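PDB 4DZ4: agmatinase from Burkholderia thailandensis, which probably hydrolyses agmatine to putrescine and urea, using a pair of manganese ions held in each subunit. Local coordinates for residues 138-141 and 142-145; 164-167 and 168-171. All coordinates share one frame; numbering follows the deposited sequence.

Contact 1: residues 138-141 and 142-145; sequences DHYI and TYPL. With MN (manganese (II) ion), chain P.
Edge-on to the imidazole of His-139 lies the hydroxyl of Thr-142, its OG1 in the ring plane and 3.2 Å from CD2. Across the ring, ND1 binds a manganese ion at 2.2 Å, an ion it shares with Asp-163, Asp-167, Asp-246 and a water 1.9 Å from the metal. Each of the two has a hydrogen bond of its own, His-139 NE2 with Thr-244 OG1 and Thr-142 OG1 with Asp-287 OD2, so the buried imidazole is held through ND1 on the metal and NE2 on Thr-244. Behind the ligand the backbone coils tightly. Thr-142 N bonds to His-139 O and Tyr-143 N to Tyr-140 O, both i to i+3; Leu-145 N to Ile-141 O, 3.1 Å, is i to i+4. A 3-10 turn thus runs into helix 142-153 after strand 131-136 of the parallel arginase-family sheet. Pro-144 fits this first turn, its CD against the Tyr-140 ring at 3.8 Å from CE2. With CG anti to N (chi1 176°), Tyr-140 also lays its CE1 and OH near Tyr-143 CD2. Farther back, Asp-138 OD1 accepts a 2.9 Å hydrogen bond from Tyr-140 N, closing an Asx turn, while OD2 reaches Ala-59 N.

Contact 2: residues 164-167 and 168-171; sequences AHCD and TWAD. With MN (manganese (II) ion), chain Q; MN (manganese (II) ion), chain P.
Cys-166 puts its sulfur over one face of the Trp-169 indole, SG 3.7 Å from the centroid of the six-membered ring and only 8° off its normal. The thiol gets there because chi1 of 63° sets SG between the backbone N and carbonyl carbon, where it also accepts a long but straight hydrogen bond from Thr-168 N (3.6 Å, 165°). Thr-168 has a similar first torsion, and its OG1 comes to 3.1 Å from SG. The indole edge meets His-165, Trp-169 CH2 to His-165 CB at 3.8 Å, while CZ3 lies 3.8 Å from Asp-167 OD1, with ring and carboxylate planes well inclined. His-165 ND1 and Asp-167 OD2 bind different manganese ions. The two oxygens of Asp-167 divide the work, OD2 on the metal at 2.0 Å and OD1 accepting from the water that bridges the ions (3.0 Å). Asp-163, also a ligand, precedes them in the Asp-x-His-x-Asp motif of the arginase family. Trp-169 NE1 bonds to the carbonyl of Trp-205, and Trp-169 also packs on Leu-83 of a neighbouring subunit. The whole loop leaves the end of strand 158-162 and heads for helix 182-188, whose Met-182 and Phe-183 touch Asp-167.

Contacts 1 and 2 meet at one manganese ion, where His-139 ND1 and Asp-167 OD2 approach to 3.0 Å as fellow ligands; the bridging water belongs to both. Each follows a strand of the same parallel sheet, 131-136 for contact 1 and 158-162 for contact 2, and both touch helix 182-188. Contact 1 is fully buried, its backbone winding into a helix, with His-139, Thr-142 and Tyr-143 hydrogen-bonded to other residues of the chain. Contact 2 lies farther out, its centre about 18 Å from the centre of the chain, against about 11 Å for that of contact 1, in an irregular loop held mostly by side chains, with a neighbouring subunit within reach. It alone of the two also supplies a ligand to the second ion.

Contact 1: residues 138-141 and 142-145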
loop_
_atom_site.group_PDB
_atom_site.type_symbol
_atom_site.label_atom_id
_atom_site.label_comp_id
_atom_site.label_asym_id
_atom_site.label_seq_id
_atom_site.Cartn_x
_atom_site.Cartn_y
_atom_site.Cartn_z
ATOM N N ASP B 138 -7.382 -17.110 -13.450
ATOM C CA ASP B 138 -8.731 -17.249 -12.893
ATOM C C ASP B 138 -9.265 -18.676 -13.033
ATOM O O ASP B 138 -8.673 -19.522 -13.724
ATOM C CB ASP B 138 -9.684 -16.147 -13.415
ATOM C CG ASP B 138 -10.175 -16.394 -14.866
ATOM O OD1 ASP B 138 -10.581 -17.540 -15.190
ATOM O OD2 ASP B 138 -10.215 -15.407 -15.657
ATOM N N HIS B 139 -10.341 -18.964 -12.317
ATOM C CA HIS B 139 -10.808 -20.357 -12.212
ATOM C C HIS B 139 -11.275 -20.978 -13.506
ATOM O O HIS B 139 -11.374 -22.211 -13.610
ATOM C CB HIS B 139 -11.893 -20.478 -11.137
ATOM C CG HIS B 139 -11.765 -21.741 -10.296
ATOM N ND1 HIS B 139 -12.275 -21.838 -9.051
ATOM C CD2 HIS B 139 -11.152 -22.960 -10.569
ATOM C CE1 HIS B 139 -11.991 -23.046 -8.547
ATOM N NE2 HIS B 139 -11.300 -23.743 -9.475
ATOM N N TYR B 140 -11.587 -20.149 -14.507
ATOM C CA TYR B 140 -12.031 -20.702 -15.788
ATOM C C TYR B 140 -11.019 -21.729 -16.315
ATOM O O TYR B 140 -11.407 -22.712 -16.970
ATOM C CB TYR B 140 -12.239 -19.602 -16.834
ATOM C CG TYR B 140 -12.599 -20.201 -18.177
ATOM C CD1 TYR B 140 -13.913 -20.541 -18.471
ATOM C CD2 TYR B 140 -11.602 -20.471 -19.132
ATOM C CE1 TYR B 140 -14.243 -21.125 -19.692
ATOM C CE2 TYR B 140 -11.915 -21.063 -20.348
ATOM C CZ TYR B 140 -13.246 -21.368 -20.623
ATOM O OH TYR B 140 -13.584 -21.954 -21.832
ATOM N N ILE B 141 -9.729 -21.510 -16.033
ATOM C CA ILE B 141 -8.695 -22.408 -16.615
ATOM C C ILE B 141 -8.935 -23.882 -16.292
ATOM O O ILE B 141 -8.536 -24.774 -17.061
ATOM C CB ILE B 141 -7.247 -21.994 -16.228
ATOM C CG1 ILE B 141 -6.932 -22.318 -14.746
ATOM C CG2 ILE B 141 -7.002 -20.510 -16.597
ATOM C CD1 ILE B 141 -5.468 -22.109 -14.344
ATOM N N THR B 142 -9.584 -24.155 -15.160
ATOM C CA THR B 142 -9.776 -25.537 -14.739
ATOM C C THR B 142 -10.682 -26.354 -15.687
ATOM O O THR B 142 -10.521 -27.583 -15.816
ATOM C CB THR B 142 -10.289 -25.587 -13.304
ATOM O OG1 THR B 142 -9.386 -24.847 -12.469
ATOM C CG2 THR B 142 -10.367 -27.057 -12.799
ATOM N N TYR B 143 -11.589 -25.666 -16.373
ATOM C CA TYR B 143 -12.458 -26.343 -17.327
ATOM C C TYR B 143 -11.655 -26.945 -18.501
ATOM O O TYR B 143 -11.696 -28.152 -18.709
ATOM C CB TYR B 143 -13.589 -25.388 -17.768
ATOM C CG TYR B 143 -14.502 -25.921 -18.829
ATOM C CD1 TYR B 143 -15.072 -27.211 -18.734
ATOM C CD2 TYR B 143 -14.850 -25.120 -19.927
ATOM C CE1 TYR B 143 -15.919 -27.691 -19.727
ATOM C CE2 TYR B 143 -15.680 -25.605 -20.939
ATOM C CZ TYR B 143 -16.232 -26.886 -20.807
ATOM O OH TYR B 143 -17.073 -27.334 -21.790
ATOM N N PRO B 144 -10.879 -26.129 -19.251
ATOM C CA PRO B 144 -10.103 -26.815 -20.295
ATOM C C PRO B 144 -9.058 -27.794 -19.747
ATOM O O PRO B 144 -8.744 -28.802 -20.398
ATOM C CB PRO B 144 -9.403 -25.661 -21.057
ATOM C CG PRO B 144 -9.620 -24.427 -20.197
ATOM C CD PRO B 144 -10.916 -24.674 -19.468
ATOM N N LEU B 145 -8.564 -27.547 -18.528
ATOM C CA LEU B 145 -7.636 -28.497 -17.917
ATOM C C LEU B 145 -8.340 -29.826 -17.673
ATOM O O LEU B 145 -7.762 -30.886 -17.949
ATOM C CB LEU B 145 -7.049 -27.940 -16.606
ATOM C CG LEU B 145 -6.067 -26.755 -16.760
ATOM C CD1 LEU B 145 -5.621 -26.264 -15.382
ATOM C CD2 LEU B 145 -4.838 -27.113 -17.616
HETATM MN MN MN P . -13.768 -20.456 -8.246
HETATM O O HOH W 1 -14.744 -18.902 -7.595
#

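Contact 2: residues 164-167 and 168-171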
loop_
_atom_site.group_PDB
_atom_site.type_symbol
_atom_site.label_atom_id
_atom_site.label_comp_id
_atom_site.label_asym_id
_atom_site.label_seq_id
_atom_site.Cartn_x
_atom_site.Cartn_y
_atom_site.Cartn_z
ATOM N N ALA B 164 -14.682 -20.461 -2.039
ATOM C CA ALA B 164 -15.882 -19.813 -1.490
ATOM C C ALA B 164 -17.097 -19.987 -2.416
ATOM O O ALA B 164 -18.235 -19.789 -1.972
ATOM C CB ALA B 164 -15.621 -18.315 -1.270
ATOM N N HIS B 165 -16.843 -20.322 -3.692
ATOM C CA HIS B 165 -17.846 -20.338 -4.775
ATOM C C HIS B 165 -17.944 -21.712 -5.441
ATOM O O HIS B 165 -16.951 -22.344 -5.743
ATOM C CB HIS B 165 -17.473 -19.334 -5.875
ATOM C CG HIS B 165 -17.200 -17.947 -5.360
ATOM N ND1 HIS B 165 -15.951 -17.520 -5.033
ATOM C CD2 HIS B 165 -18.059 -16.886 -5.120
ATOM C CE1 HIS B 165 -16.029 -16.239 -4.588
ATOM N NE2 HIS B 165 -17.313 -15.855 -4.660
ATOM N N CYS B 166 -19.165 -22.128 -5.725
ATOM C CA CYS B 166 -19.398 -23.433 -6.361
ATOM C C CYS B 166 -19.033 -23.453 -7.841
ATOM O O CYS B 166 -18.722 -24.524 -8.406
ATOM C CB CYS B 166 -20.856 -23.841 -6.183
ATOM S SG CYS B 166 -22.037 -22.725 -6.972
ATOM N N ASP B 167 -19.063 -22.275 -8.469
ATOM C CA ASP B 167 -18.786 -22.133 -9.910
ATOM C C ASP B 167 -19.640 -23.056 -10.782
ATOM O O ASP B 167 -19.231 -23.457 -11.884
ATOM C CB ASP B 167 -17.281 -22.277 -10.178
ATOM C CG ASP B 167 -16.459 -21.226 -9.398
ATOM O OD1 ASP B 167 -17.048 -20.165 -9.052
ATOM O OD2 ASP B 167 -15.262 -21.455 -9.137
ATOM N N THR B 168 -20.836 -23.377 -10.289
ATOM C CA THR B 168 -21.790 -24.213 -11.006
ATOM C C THR B 168 -23.113 -23.480 -11.312
ATOM O O THR B 168 -24.116 -24.111 -11.604
ATOM C CB THR B 168 -22.090 -25.518 -10.208
ATOM O OG1 THR B 168 -22.471 -25.169 -8.862
ATOM C CG2 THR B 168 -20.876 -26.430 -10.165
ATOM N N TRP B 169 -23.110 -22.138 -11.271
ATOM C CA TRP B 169 -24.276 -21.353 -11.671
ATOM C C TRP B 169 -24.567 -21.607 -13.132
ATOM O O TRP B 169 -23.633 -21.714 -13.936
ATOM C CB TRP B 169 -24.039 -19.866 -11.391
ATOM C CG TRP B 169 -24.024 -19.599 -9.901
ATOM C CD1 TRP B 169 -25.124 -19.559 -9.025
ATOM C CD2 TRP B 169 -22.857 -19.397 -9.052
ATOM N NE1 TRP B 169 -24.703 -19.327 -7.734
ATOM C CE2 TRP B 169 -23.365 -19.221 -7.678
ATOM C CE3 TRP B 169 -21.490 -19.317 -9.282
ATOM C CZ2 TRP B 169 -22.508 -19.003 -6.592
ATOM C CZ3 TRP B 169 -20.628 -19.081 -8.187
ATOM C CH2 TRP B 169 -21.133 -18.920 -6.878
ATOM N N ALA B 170 -25.845 -21.713 -13.474
ATOM C CA ALA B 170 -26.239 -22.099 -14.832
ATOM C C ALA B 170 -25.819 -21.046 -15.865
ATOM O O ALA B 170 -25.870 -19.829 -15.613
ATOM C CB ALA B 170 -27.737 -22.371 -14.900
ATOM N N ASP B 171 -25.378 -21.521 -17.024
ATOM C CA ASP B 171 -24.954 -20.637 -18.097
ATOM C C ASP B 171 -25.381 -21.316 -19.398
ATOM O O ASP B 171 -24.849 -22.358 -19.738
ATOM C CB ASP B 171 -23.436 -20.491 -18.065
ATOM C CG ASP B 171 -22.914 -19.375 -18.979
ATOM O OD1 ASP B 171 -23.622 -19.021 -19.943
ATOM O OD2 ASP B 171 -21.788 -18.877 -18.722
HETATM MN MN MN Q . -13.958 -18.446 -5.731
HETATM MN MN MN P . -13.768 -20.456 -8.246
HETATM O O HOH W 1 -14.744 -18.902 -7.595
#